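Long-range contacts in alpha-1,3-glucanase (PDB 6K0P), which hydrolyses alpha-1,3-glucan as a family 87 glycoside hydrolase, its catalytic domain being captured here with nigerose: residues A[48-53]-A[167-172]; A[78-83]-A[134-139]; A[84-89]-A[102-107]; A[107-112]-A[130-135]. The protein carries 1 engineered substitution. One frame throughout, in Å; residues are numbered along the deposited sequence.

Contact 1: A[48-53]-A[167-172]; sequences EASGRS and VDLLET. With CA (calcium ion), chain J.
Asp168, on strand 165-173, holds CG anti to its backbone N (chi1 -179°), on the side of Ser50, and from there the carboxylate meets the facing loop; Leu169 holds CG between its backbone N and carbonyl carbon (chi1 63°), and CD2 is the atom that reaches Ser50 CB, at 3.5 Å. The two oxygens of Asp168 have different tasks. OD2 accepts the backbone N-H of Ser50 through its syn lone pair, at 2.8 Å from Ser50 N and fairly straight at 162°. OD1 binds the calcium ion at 2.3 Å, and Asp168 O reaches the same ion at 2.6 Å, so one residue grips the metal by side chain and backbone together. The loop offers no side chain to the metal, just two carbonyls: Ser50 O and Ser53 O each lie 2.4 Å from it. The loop turns tightly here, Arg52 N bonding to Ala49 O at 2.9 Å. The cation draws acceptors together, with Ser50 O only 3.1 Å from Asp168 OD1. Carboxylates of Glu23 and Glu25 complete the coordination, and OD2 also forms a salt bridge to Arg78. Asp168 and Leu169 form a classic beta bulge opposite Arg78, and the whole is a buried calcium site tying a loop to a strand, consistent with the calcium-bearing beta-sandwiches of carbohydrate-binding modules.

Contact 2: A[78-83]-A[134-139]; sequences RNAVAE and WLYEDA
Tyr136 packs against Arg78 and Ala80 where strands 72-80 and 137-143 come together as an antiparallel pair. Asn79 and Glu137 are the hydrogen-bonded pair here: Asn79 N gives to Glu137 O and Glu137 N to Asn79 O, both at 2.8 Å. The tight part lies just beyond. Tyr136 CB sits over the centre of one guanidinium face of Arg78, 3.5 Å from Arg78 CZ, with the ring and guanidinium planes only 15° apart. Farther out, Ala80 CB rests over one face of the tyrosine ring, offset toward the rim, in a CH-pi contact 3.9 Å from the Tyr136 ring centroid. The tyrosine hydroxyl ends on Tyr45 O and Ser54 OG. A leucine in place of Arg78 would probably leave Asp168 OD2 without its guanidinium mate and Tyr136 CB without the flat group that covers it.

The other flank is looser and wetted, although still buried. With CG anti to the backbone N (chi1 -171°) and the chain extended on to NE, Arg78 runs past Asp138 OD1, which its CG touches at 3.3 Å. The two charged groups stop short of a salt bridge, their planes 72° apart; Asp138 OD2 has its own, with Arg350. What joins the pair is a water in the guanidinium plane, which accepts from Arg78 NE at 2.8 Å and donates to Asp138 OD1 at 2.8 Å.

Contact 3: A[84-89]-A[102-107]; sequences NTTGTV and NVSSKF. With GLC (alpha-D-glucopyranose), chain D.
Gly87 and Val103 face each other as a hydrogen-bonded pair in the beta hairpin of strands 86-93 and 96-104. They exchange two backbone bonds of 2.9 Å, Gly87 N to Val103 O and Val103 N to Gly87 O, and Ser105 N adds a third to Thr85 O. A side chain extends this ladder: Ser105 OG accepts from Thr85 N at 3.2 Å and also bonds Ala82 O. Ser104 OG takes the N-H of Lys106, making an ST turn where the strand ends. Apolar contact is lighter, with Val89 CG1 and Val103 CG1 4.0 Å apart.

Sugar contacts form the last group, since this strand end lines a glycan pocket. Asn102 OD1 accepts a weak bond from glucose O2 at 3.1 Å; an alanine here would probably leave that hydroxyl without this acceptor. The Lys106 chain, extended beyond CG, brings NZ within 3.3 Å of glucose O4, to which it donates a hydrogen bond.

Contact 4: A[107-112]-A[130-135]; sequences FSYLYA and LTAYWL
Tyr109 lays its ring beside Ala132 and Leu135, and its side chain can be followed outward. CB packs near Glu83 OE2. CG lies anti to the carbonyl carbon (chi1 -70°). On the ring, CD2 meets Ala132 CB at 3.6 Å, CE2 meets Leu135 CD2 at 3.7 Å, CZ lies near that methyl too, and CE1 comes 3.9 Å from Leu135 O. The methyl sits over one face, offset toward the rim, in a CH-pi contact. At the tip OH bonds Val81 O and the hydroxyl of Tyr45. Ala132 CB is shared, for Tyr111 CE2 also reaches it at 3.6 Å. Tyr133 turns its edge to Leu110 O and Ala112 O, CE1 touching Ala112 CB at 3.8 Å, and Leu110 CG touches Trp134 CE3. Backbone bonds such as Tyr133 N to Leu110 O (2.7 Å) bind strands 110-112 and 131-133 into a two-stranded antiparallel ribbon; Tyr109 N to Trp134 O (2.9 Å) carries the pairing past their ends. Tyr111 OH ties it to Glu83, beyond strand 72-80, and Ser108 packs on Glu137 of strand 137-143.

In the fold
All four contacts lie within the D1 part of the catalytic domain. Contact 1 closes the longest loop, and the others nest within it; contact 3 also falls inside contact 2 and precedes contact 4 along the chain. Contacts 1 and 2, with centres 10 Å apart, share one antiparallel sheet in which strands 72-80 and 165-173 are neighbours. Contact 3 belongs to a second sheet, its centre only 8 Å from that of contact 2. Contact 4 is a two-stranded ribbon of its own, centred 10 Å from contact 2, with which it shares Trp134 and Leu135. Glu48 reaches from contact 1 to the backbone of 134-135. A glycan pocket and a calcium site are thus linked through contiguous packing.

Contact 1: A[48-53]-A[167-172]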
loop_
_atom_site.group_PDB
_atom_site.type_symbol
_atom_site.label_atom_id
_atom_site.label_comp_id
_atom_site.label_asym_id
_atom_site.label_seq_id
_atom_site.Cartn_x
_atom_site.Cartn_y
_atom_site.Cartn_z
ATOM N N GLU A 48 -6.900 -11.765 -6.424
ATOM C CA GLU A 48 -6.174 -11.145 -5.319
ATOM C C GLU A 48 -4.664 -11.271 -5.436
ATOM O O GLU A 48 -3.947 -10.751 -4.576
ATOM C CB GLU A 48 -6.640 -11.709 -3.975
ATOM C CG GLU A 48 -8.084 -11.339 -3.636
ATOM C CD GLU A 48 -8.387 -11.452 -2.158
ATOM O OE1 GLU A 48 -7.467 -11.766 -1.375
ATOM O OE2 GLU A 48 -9.556 -11.213 -1.774
ATOM N N ALA A 49 -4.168 -11.960 -6.454
ATOM C CA ALA A 49 -2.737 -12.145 -6.621
ATOM C C ALA A 49 -2.099 -10.929 -7.289
ATOM O O ALA A 49 -2.736 -10.199 -8.053
ATOM C CB ALA A 49 -2.468 -13.379 -7.489
ATOM N N SER A 50 -0.827 -10.704 -6.965
ATOM C CA SER A 50 -0.009 -9.789 -7.750
ATOM C C SER A 50 0.022 -10.252 -9.205
ATOM O O SER A 50 0.234 -11.432 -9.489
ATOM C CB SER A 50 1.404 -9.780 -7.169
ATOM O OG SER A 50 2.207 -8.774 -7.772
ATOM N N GLY A 51 -0.212 -9.323 -10.126
ATOM C CA GLY A 51 -0.326 -9.703 -11.521
ATOM C C GLY A 51 -1.605 -10.427 -11.861
ATOM O O GLY A 51 -1.752 -10.887 -12.997
ATOM N N ARG A 52 -2.532 -10.533 -10.904
ATOM C CA ARG A 52 -3.781 -11.275 -11.057
ATOM C C ARG A 52 -3.551 -12.743 -11.397
ATOM O O ARG A 52 -4.422 -13.390 -11.982
ATOM C CB ARG A 52 -4.761 -10.613 -12.033
ATOM C CG ARG A 52 -4.931 -9.121 -11.773
ATOM C CD ARG A 52 -5.587 -8.829 -10.411
ATOM N NE ARG A 52 -5.718 -7.381 -10.264
ATOM C CZ ARG A 52 -6.710 -6.760 -9.624
ATOM N NH1 ARG A 52 -7.677 -7.445 -9.017
ATOM N NH2 ARG A 52 -6.726 -5.433 -9.592
ATOM N N SER A 53 -2.399 -13.295 -11.009
ATOM C CA SER A 53 -2.160 -14.714 -11.229
ATOM C C SER A 53 -1.166 -15.254 -10.206
ATOM O O SER A 53 -0.347 -14.524 -9.646
ATOM C CB SER A 53 -1.664 -14.973 -12.657
ATOM O OG SER A 53 -1.412 -16.354 -12.880
ATOM N N VAL A 167 1.403 -19.941 -5.120
ATOM C CA VAL A 167 2.638 -19.161 -5.073
ATOM C C VAL A 167 2.451 -17.953 -5.978
ATOM O O VAL A 167 2.304 -18.096 -7.196
ATOM C CB VAL A 167 3.847 -19.995 -5.499
ATOM C CG1 VAL A 167 5.107 -19.140 -5.482
ATOM C CG2 VAL A 167 4.007 -21.217 -4.614
ATOM N N ASP A 168 2.446 -16.758 -5.383
ATOM C CA ASP A 168 2.108 -15.534 -6.103
ATOM C C ASP A 168 3.352 -14.834 -6.645
ATOM O O ASP A 168 3.444 -14.548 -7.846
ATOM C CB ASP A 168 1.310 -14.615 -5.167
ATOM C CG ASP A 168 0.891 -13.323 -5.822
ATOM O OD1 ASP A 168 1.057 -13.194 -7.048
ATOM O OD2 ASP A 168 0.376 -12.430 -5.116
ATOM N N LEU A 169 4.298 -14.524 -5.765
ATOM C CA LEU A 169 5.523 -13.838 -6.141
ATOM C C LEU A 169 6.595 -14.196 -5.127
ATOM O O LEU A 169 6.311 -14.712 -4.042
ATOM C CB LEU A 169 5.334 -12.307 -6.215
ATOM C CG LEU A 169 4.950 -11.539 -4.931
ATOM C CD1 LEU A 169 6.133 -11.326 -3.973
ATOM C CD2 LEU A 169 4.347 -10.185 -5.266
ATOM N N LEU A 170 7.832 -13.877 -5.487
ATOM C CA LEU A 170 8.991 -14.042 -4.622
ATOM C C LEU A 170 9.756 -12.729 -4.592
ATOM O O LEU A 170 10.087 -12.184 -5.650
ATOM C CB LEU A 170 9.887 -15.150 -5.189
ATOM C CG LEU A 170 11.128 -15.562 -4.394
ATOM C CD1 LEU A 170 10.696 -16.297 -3.134
ATOM C CD2 LEU A 170 12.041 -16.428 -5.264
ATOM N N GLU A 171 10.020 -12.210 -3.388
ATOM C CA GLU A 171 11.012 -11.155 -3.207
ATOM C C GLU A 171 12.355 -11.827 -3.025
ATOM O O GLU A 171 12.455 -12.836 -2.320
ATOM C CB GLU A 171 10.775 -10.348 -1.927
ATOM C CG GLU A 171 9.510 -9.560 -1.864
ATOM C CD GLU A 171 9.391 -8.798 -0.551
ATOM O OE1 GLU A 171 10.429 -8.469 0.061
ATOM O OE2 GLU A 171 8.264 -8.520 -0.120
ATOM N N THR A 172 13.391 -11.270 -3.646
ATOM C CA THR A 172 14.764 -11.713 -3.404
ATOM C C THR A 172 15.610 -10.520 -2.979
ATOM O O THR A 172 15.417 -9.410 -3.474
ATOM C CB THR A 172 15.368 -12.419 -4.631
ATOM O OG1 THR A 172 15.722 -11.457 -5.635
ATOM C CG2 THR A 172 14.367 -13.407 -5.216
HETATM CA CA CA J . 1.654 -13.316 -9.240
#

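Contact 2: A[78-83]-A[134-139]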
loop_
_atom_site.group_PDB
_atom_site.type_symbol
_atom_site.label_atom_id
_atom_site.label_comp_id
_atom_site.label_asym_id
_atom_site.label_seq_id
_atom_site.Cartn_x
_atom_site.Cartn_y
_atom_site.Cartn_z
ATOM N N ARG A 78 5.131 -14.600 -1.208
ATOM C CA ARG A 78 3.714 -14.283 -1.071
ATOM C C ARG A 78 2.921 -15.469 -1.592
ATOM O O ARG A 78 3.145 -15.926 -2.722
ATOM C CB ARG A 78 3.322 -13.017 -1.835
ATOM C CG ARG A 78 1.893 -12.536 -1.527
ATOM C CD ARG A 78 1.592 -11.195 -2.179
ATOM N NE ARG A 78 0.484 -10.484 -1.535
ATOM C CZ ARG A 78 -0.743 -10.362 -2.047
ATOM N NH1 ARG A 78 -1.062 -10.934 -3.210
ATOM N NH2 ARG A 78 -1.662 -9.668 -1.388
ATOM N N ASN A 79 2.011 -15.967 -0.760
ATOM C CA ASN A 79 1.383 -17.253 -0.993
ATOM C C ASN A 79 0.009 -17.273 -0.346
ATOM O O ASN A 79 -0.319 -16.434 0.497
ATOM C CB ASN A 79 2.247 -18.382 -0.410
ATOM C CG ASN A 79 2.249 -18.379 1.109
ATOM O OD1 ASN A 79 1.383 -18.999 1.738
ATOM N ND2 ASN A 79 3.207 -17.659 1.706
ATOM N N ALA A 80 -0.798 -18.251 -0.748
ATOM C CA ALA A 80 -2.062 -18.516 -0.073
ATOM C C ALA A 80 -2.118 -19.990 0.290
ATOM O O ALA A 80 -1.828 -20.854 -0.548
ATOM C CB ALA A 80 -3.270 -18.138 -0.946
ATOM N N VAL A 81 -2.479 -20.271 1.543
ATOM C CA VAL A 81 -2.699 -21.633 2.020
ATOM C C VAL A 81 -4.103 -21.708 2.603
ATOM O O VAL A 81 -4.809 -20.697 2.676
ATOM C CB VAL A 81 -1.628 -22.068 3.043
ATOM C CG1 VAL A 81 -0.260 -22.086 2.376
ATOM C CG2 VAL A 81 -1.615 -21.155 4.274
ATOM N N ALA A 82 -4.511 -22.908 3.010
ATOM C CA ALA A 82 -5.852 -23.104 3.542
ATOM C C ALA A 82 -6.065 -22.284 4.808
ATOM O O ALA A 82 -5.134 -22.012 5.566
ATOM C CB ALA A 82 -6.055 -24.581 3.875
ATOM N N GLU A 83 -7.318 -21.901 5.038
ATOM C CA GLU A 83 -7.678 -21.251 6.293
ATOM C C GLU A 83 -7.287 -22.120 7.488
ATOM O O GLU A 83 -7.313 -23.353 7.420
ATOM C CB GLU A 83 -9.190 -20.975 6.301
ATOM C CG GLU A 83 -9.802 -20.571 7.650
ATOM C CD GLU A 83 -9.325 -19.217 8.174
ATOM O OE1 GLU A 83 -8.099 -19.043 8.391
ATOM O OE2 GLU A 83 -10.189 -18.326 8.393
ATOM N N TRP A 134 -8.994 -11.382 1.164
ATOM C CA TRP A 134 -7.658 -11.118 1.711
ATOM C C TRP A 134 -6.916 -12.433 1.973
ATOM O O TRP A 134 -6.496 -12.743 3.093
ATOM C CB TRP A 134 -7.715 -10.241 2.969
ATOM C CG TRP A 134 -8.247 -8.855 2.760
ATOM C CD1 TRP A 134 -8.982 -8.386 1.695
ATOM C CD2 TRP A 134 -8.065 -7.746 3.642
ATOM N NE1 TRP A 134 -9.284 -7.047 1.891
ATOM C CE2 TRP A 134 -8.727 -6.639 3.077
ATOM C CE3 TRP A 134 -7.419 -7.590 4.873
ATOM C CZ2 TRP A 134 -8.748 -5.388 3.693
ATOM C CZ3 TRP A 134 -7.430 -6.347 5.479
ATOM C CH2 TRP A 134 -8.088 -5.261 4.884
ATOM N N LEU A 135 -6.764 -13.200 0.898
ATOM C CA LEU A 135 -6.383 -14.603 0.971
ATOM C C LEU A 135 -4.880 -14.824 1.034
ATOM O O LEU A 135 -4.452 -15.893 1.477
ATOM C CB LEU A 135 -6.925 -15.336 -0.259
ATOM C CG LEU A 135 -8.426 -15.183 -0.507
ATOM C CD1 LEU A 135 -8.775 -15.683 -1.904
ATOM C CD2 LEU A 135 -9.199 -15.966 0.542
ATOM N N TYR A 136 -4.081 -13.855 0.592
ATOM C CA TYR A 136 -2.635 -14.010 0.502
ATOM C C TYR A 136 -1.933 -13.513 1.760
ATOM O O TYR A 136 -2.416 -12.621 2.459
ATOM C CB TYR A 136 -2.092 -13.288 -0.743
ATOM C CG TYR A 136 -2.366 -14.095 -1.985
ATOM C CD1 TYR A 136 -1.480 -15.083 -2.390
ATOM C CD2 TYR A 136 -3.539 -13.928 -2.711
ATOM C CE1 TYR A 136 -1.744 -15.883 -3.490
ATOM C CE2 TYR A 136 -3.803 -14.714 -3.830
ATOM C CZ TYR A 136 -2.900 -15.686 -4.210
ATOM O OH TYR A 136 -3.144 -16.481 -5.309
ATOM N N GLU A 137 -0.793 -14.129 2.051
ATOM C CA GLU A 137 0.089 -13.663 3.111
ATOM C C GLU A 137 1.518 -14.041 2.744
ATOM O O GLU A 137 1.781 -14.594 1.669
ATOM C CB GLU A 137 -0.349 -14.186 4.484
ATOM C CG GLU A 137 -0.916 -13.099 5.404
ATOM C CD GLU A 137 0.136 -12.110 5.868
ATOM O OE1 GLU A 137 -0.221 -10.967 6.218
ATOM O OE2 GLU A 137 1.328 -12.487 5.910
ATOM N N ASP A 138 2.456 -13.723 3.635
ATOM C CA ASP A 138 3.869 -13.771 3.288
ATOM C C ASP A 138 4.637 -14.679 4.238
ATOM O O ASP A 138 4.312 -14.790 5.426
ATOM C CB ASP A 138 4.518 -12.385 3.379
ATOM C CG ASP A 138 4.016 -11.411 2.330
ATOM O OD1 ASP A 138 3.214 -11.794 1.437
ATOM O OD2 ASP A 138 4.439 -10.235 2.416
ATOM N N ALA A 139 5.688 -15.296 3.706
ATOM C CA ALA A 139 6.648 -16.040 4.513
ATOM C C ALA A 139 8.042 -15.502 4.228
ATOM O O ALA A 139 8.401 -15.267 3.069
ATOM C CB ALA A 139 6.599 -17.534 4.175
HETATM O O HOH W 1 1.851 -9.515 0.714
HETATM O O HOH W 2 -2.955 -17.436 3.192
#

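Contact 3: A[84-89]-A[102-107]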
loop_
_atom_site.group_PDB
_atom_site.type_symbol
_atom_site.label_atom_id
_atom_site.label_comp_id
_atom_site.label_asym_id
_atom_site.label_seq_id
_atom_site.Cartn_x
_atom_site.Cartn_y
_atom_site.Cartn_z
ATOM N N ASN A 84 -6.877 -21.455 8.571
ATOM C CA ASN A 84 -6.551 -22.105 9.842
ATOM C C ASN A 84 -5.482 -23.184 9.681
ATOM O O ASN A 84 -5.595 -24.295 10.206
ATOM C CB ASN A 84 -7.797 -22.648 10.544
ATOM C CG ASN A 84 -7.550 -22.957 12.008
ATOM O OD1 ASN A 84 -6.766 -22.278 12.675
ATOM N ND2 ASN A 84 -8.215 -23.987 12.513
ATOM N N THR A 85 -4.422 -22.854 8.951
ATOM C CA THR A 85 -3.344 -23.815 8.758
ATOM C C THR A 85 -1.992 -23.134 8.862
ATOM O O THR A 85 -1.840 -21.937 8.581
ATOM C CB THR A 85 -3.397 -24.574 7.419
ATOM O OG1 THR A 85 -3.052 -23.693 6.355
ATOM C CG2 THR A 85 -4.767 -25.159 7.158
ATOM N N THR A 86 -1.019 -23.928 9.278
ATOM C CA THR A 86 0.390 -23.573 9.216
ATOM C C THR A 86 1.139 -24.771 8.659
ATOM O O THR A 86 0.675 -25.916 8.726
ATOM C CB THR A 86 0.971 -23.238 10.595
ATOM O OG1 THR A 86 0.979 -24.427 11.402
ATOM C CG2 THR A 86 0.160 -22.147 11.282
ATOM N N GLY A 87 2.297 -24.506 8.076
ATOM C CA GLY A 87 3.088 -25.590 7.541
ATOM C C GLY A 87 4.295 -25.051 6.819
ATOM O O GLY A 87 4.763 -23.945 7.109
ATOM N N THR A 88 4.807 -25.853 5.883
ATOM C CA THR A 88 6.024 -25.507 5.163
ATOM C C THR A 88 5.826 -25.644 3.658
ATOM O O THR A 88 4.916 -26.323 3.174
ATOM C CB THR A 88 7.212 -26.383 5.585
ATOM O OG1 THR A 88 6.855 -27.772 5.471
ATOM C CG2 THR A 88 7.622 -26.077 7.028
ATOM N N VAL A 89 6.699 -24.962 2.924
ATOM C CA VAL A 89 6.962 -25.263 1.524
ATOM C C VAL A 89 8.469 -25.147 1.343
ATOM O O VAL A 89 9.140 -24.408 2.070
ATOM C CB VAL A 89 6.154 -24.359 0.557
ATOM C CG1 VAL A 89 6.682 -22.925 0.570
ATOM C CG2 VAL A 89 6.164 -24.937 -0.863
ATOM N N ASN A 102 8.135 -21.017 6.463
ATOM C CA ASN A 102 7.019 -21.183 7.388
ATOM C C ASN A 102 5.841 -20.412 6.800
ATOM O O ASN A 102 5.818 -19.176 6.832
ATOM C CB ASN A 102 7.420 -20.645 8.764
ATOM C CG ASN A 102 6.303 -20.743 9.802
ATOM O OD1 ASN A 102 5.132 -20.506 9.510
ATOM N ND2 ASN A 102 6.674 -21.063 11.028
ATOM N N VAL A 103 4.877 -21.140 6.240
ATOM C CA VAL A 103 3.705 -20.547 5.606
ATOM C C VAL A 103 2.515 -20.697 6.538
ATOM O O VAL A 103 2.394 -21.678 7.282
ATOM C CB VAL A 103 3.419 -21.141 4.211
ATOM C CG1 VAL A 103 4.563 -20.814 3.262
ATOM C CG2 VAL A 103 3.210 -22.647 4.290
ATOM N N SER A 104 1.618 -19.716 6.493
ATOM C CA SER A 104 0.529 -19.663 7.457
ATOM C C SER A 104 -0.577 -18.756 6.954
ATOM O O SER A 104 -0.318 -17.764 6.273
ATOM C CB SER A 104 1.026 -19.104 8.791
ATOM O OG SER A 104 -0.027 -19.025 9.730
ATOM N N SER A 105 -1.808 -19.083 7.343
ATOM C CA SER A 105 -2.940 -18.195 7.114
ATOM C C SER A 105 -3.369 -17.459 8.383
ATOM O O SER A 105 -4.499 -16.959 8.444
ATOM C CB SER A 105 -4.117 -18.959 6.508
ATOM O OG SER A 105 -4.413 -20.107 7.287
ATOM N N LYS A 106 -2.491 -17.382 9.391
ATOM C CA LYS A 106 -2.840 -16.694 10.638
ATOM C C LYS A 106 -3.364 -15.278 10.390
ATOM O O LYS A 106 -4.334 -14.843 11.028
ATOM C CB LYS A 106 -1.624 -16.660 11.561
ATOM C CG LYS A 106 -1.842 -15.789 12.796
ATOM C CD LYS A 106 -0.616 -15.769 13.688
ATOM C CE LYS A 106 -0.888 -14.935 14.943
ATOM N NZ LYS A 106 0.223 -15.048 15.924
ATOM N N PHE A 107 -2.748 -14.549 9.462
ATOM C CA PHE A 107 -3.063 -13.143 9.227
ATOM C C PHE A 107 -3.949 -12.904 8.012
ATOM O O PHE A 107 -4.341 -11.757 7.769
ATOM C CB PHE A 107 -1.769 -12.324 9.124
ATOM C CG PHE A 107 -1.000 -12.276 10.414
ATOM C CD1 PHE A 107 -1.420 -11.448 11.436
ATOM C CD2 PHE A 107 0.117 -13.083 10.614
ATOM C CE1 PHE A 107 -0.738 -11.398 12.643
ATOM C CE2 PHE A 107 0.815 -13.045 11.820
ATOM C CZ PHE A 107 0.384 -12.199 12.837
HETATM C C1 GLC D . 5.910 -17.491 12.332
HETATM C C2 GLC D . 4.563 -17.452 11.620
HETATM C C3 GLC D . 3.704 -16.278 12.069
HETATM C C4 GLC D . 3.590 -16.351 13.579
HETATM C C5 GLC D . 4.971 -16.451 14.207
HETATM C C6 GLC D . 4.815 -16.506 15.722
HETATM O O2 GLC D . 4.756 -17.493 10.222
HETATM O O3 GLC D . 2.432 -16.472 11.540
HETATM O O4 GLC D . 2.961 -15.202 14.127
HETATM O O5 GLC D . 5.683 -17.575 13.708
HETATM O O6 GLC D . 4.204 -17.727 16.107
#

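Contact 4: A[107-112]-A[130-135]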
loop_
_atom_site.group_PDB
_atom_site.type_symbol
_atom_site.label_atom_id
_atom_site.label_comp_id
_atom_site.label_asym_id
_atom_site.label_seq_id
_atom_site.Cartn_x
_atom_site.Cartn_y
_atom_site.Cartn_z
ATOM N N PHE A 107 -2.748 -14.549 9.462
ATOM C CA PHE A 107 -3.063 -13.143 9.227
ATOM C C PHE A 107 -3.949 -12.904 8.012
ATOM O O PHE A 107 -4.341 -11.757 7.769
ATOM C CB PHE A 107 -1.769 -12.324 9.124
ATOM C CG PHE A 107 -1.000 -12.276 10.414
ATOM C CD1 PHE A 107 -1.420 -11.448 11.436
ATOM C CD2 PHE A 107 0.117 -13.083 10.614
ATOM C CE1 PHE A 107 -0.738 -11.398 12.643
ATOM C CE2 PHE A 107 0.815 -13.045 11.820
ATOM C CZ PHE A 107 0.384 -12.199 12.837
ATOM N N SER A 108 -4.267 -13.945 7.248
ATOM C CA SER A 108 -5.113 -13.827 6.071
ATOM C C SER A 108 -6.524 -14.332 6.382
ATOM O O SER A 108 -6.824 -14.779 7.495
ATOM C CB SER A 108 -4.479 -14.583 4.901
ATOM O OG SER A 108 -4.116 -15.900 5.302
ATOM N N TYR A 109 -7.395 -14.254 5.369
ATOM C CA TYR A 109 -8.794 -14.675 5.429
ATOM C C TYR A 109 -9.640 -13.731 6.277
ATOM O O TYR A 109 -9.800 -13.934 7.487
ATOM C CB TYR A 109 -8.941 -16.144 5.859
ATOM C CG TYR A 109 -8.457 -17.117 4.804
ATOM C CD1 TYR A 109 -7.100 -17.366 4.628
ATOM C CD2 TYR A 109 -9.358 -17.783 3.981
ATOM C CE1 TYR A 109 -6.652 -18.239 3.660
ATOM C CE2 TYR A 109 -8.917 -18.660 3.012
ATOM C CZ TYR A 109 -7.567 -18.888 2.862
ATOM O OH TYR A 109 -7.117 -19.762 1.902
ATOM N N LEU A 110 -10.175 -12.692 5.639
ATOM C CA LEU A 110 -11.072 -11.735 6.271
ATOM C C LEU A 110 -12.417 -11.855 5.567
ATOM O O LEU A 110 -12.470 -11.963 4.339
ATOM C CB LEU A 110 -10.505 -10.305 6.149
ATOM C CG LEU A 110 -9.382 -9.874 7.109
ATOM C CD1 LEU A 110 -9.890 -9.852 8.548
ATOM C CD2 LEU A 110 -8.123 -10.746 7.003
ATOM N N TYR A 111 -13.506 -11.849 6.338
ATOM C CA TYR A 111 -14.797 -12.315 5.843
ATOM C C TYR A 111 -15.781 -11.170 5.632
ATOM O O TYR A 111 -15.829 -10.217 6.417
ATOM C CB TYR A 111 -15.378 -13.389 6.776
ATOM C CG TYR A 111 -14.537 -14.642 6.758
ATOM C CD1 TYR A 111 -13.443 -14.768 7.595
ATOM C CD2 TYR A 111 -14.812 -15.682 5.874
ATOM C CE1 TYR A 111 -12.643 -15.890 7.565
ATOM C CE2 TYR A 111 -14.014 -16.821 5.842
ATOM C CZ TYR A 111 -12.929 -16.911 6.692
ATOM O OH TYR A 111 -12.118 -18.025 6.684
ATOM N N ALA A 112 -16.556 -11.277 4.557
ATOM C CA ALA A 112 -17.600 -10.317 4.218
ATOM C C ALA A 112 -18.551 -11.001 3.244
ATOM O O ALA A 112 -18.535 -12.226 3.093
ATOM C CB ALA A 112 -16.998 -9.034 3.633
ATOM N N LEU A 130 -20.809 -16.184 4.571
ATOM C CA LEU A 130 -19.685 -15.266 4.431
ATOM C C LEU A 130 -18.661 -15.816 3.450
ATOM O O LEU A 130 -18.398 -17.022 3.414
ATOM C CB LEU A 130 -19.020 -15.027 5.787
ATOM C CG LEU A 130 -19.879 -14.347 6.851
ATOM C CD1 LEU A 130 -19.098 -14.165 8.144
ATOM C CD2 LEU A 130 -20.400 -13.010 6.341
ATOM N N THR A 131 -18.095 -14.916 2.647
ATOM C CA THR A 131 -17.033 -15.226 1.704
ATOM C C THR A 131 -15.700 -14.785 2.303
ATOM O O THR A 131 -15.624 -13.753 2.977
ATOM C CB THR A 131 -17.289 -14.478 0.388
ATOM O OG1 THR A 131 -18.504 -14.954 -0.199
ATOM C CG2 THR A 131 -16.138 -14.667 -0.605
ATOM N N ALA A 132 -14.654 -15.570 2.048
ATOM C CA ALA A 132 -13.300 -15.212 2.461
ATOM C C ALA A 132 -12.657 -14.278 1.443
ATOM O O ALA A 132 -12.707 -14.532 0.233
ATOM C CB ALA A 132 -12.442 -16.469 2.582
ATOM N N TYR A 133 -12.026 -13.217 1.942
ATOM C CA TYR A 133 -11.254 -12.265 1.156
ATOM C C TYR A 133 -9.883 -12.143 1.801
ATOM O O TYR A 133 -9.629 -12.702 2.872
ATOM C CB TYR A 133 -11.938 -10.889 1.154
ATOM C CG TYR A 133 -13.331 -10.898 0.570
ATOM C CD1 TYR A 133 -14.441 -11.171 1.364
ATOM C CD2 TYR A 133 -13.537 -10.636 -0.778
ATOM C CE1 TYR A 133 -15.727 -11.178 0.816
ATOM C CE2 TYR A 133 -14.818 -10.647 -1.334
ATOM C CZ TYR A 133 -15.896 -10.914 -0.526
ATOM O OH TYR A 133 -17.163 -10.926 -1.076
ATOM N N TRP A 134 -8.994 -11.382 1.164
ATOM C CA TRP A 134 -7.658 -11.118 1.711
ATOM C C TRP A 134 -6.916 -12.433 1.973
ATOM O O TRP A 134 -6.496 -12.743 3.093
ATOM C CB TRP A 134 -7.715 -10.241 2.969
ATOM C CG TRP A 134 -8.247 -8.855 2.760
ATOM C CD1 TRP A 134 -8.982 -8.386 1.695
ATOM C CD2 TRP A 134 -8.065 -7.746 3.642
ATOM N NE1 TRP A 134 -9.284 -7.047 1.891
ATOM C CE2 TRP A 134 -8.727 -6.639 3.077
ATOM C CE3 TRP A 134 -7.419 -7.590 4.873
ATOM C CZ2 TRP A 134 -8.748 -5.388 3.693
ATOM C CZ3 TRP A 134 -7.430 -6.347 5.479
ATOM C CH2 TRP A 134 -8.088 -5.261 4.884
ATOM N N LEU A 135 -6.764 -13.200 0.898
ATOM C CA LEU A 135 -6.383 -14.603 0.971
ATOM C C LEU A 135 -4.880 -14.824 1.034
ATOM O O LEU A 135 -4.452 -15.893 1.477
ATOM C CB LEU A 135 -6.925 -15.336 -0.259
ATOM C CG LEU A 135 -8.426 -15.183 -0.507
ATOM C CD1 LEU A 135 -8.775 -15.683 -1.904
ATOM C CD2 LEU A 135 -9.199 -15.966 0.542
HETATM O O HOH W 2 -2.955 -17.436 3.192
#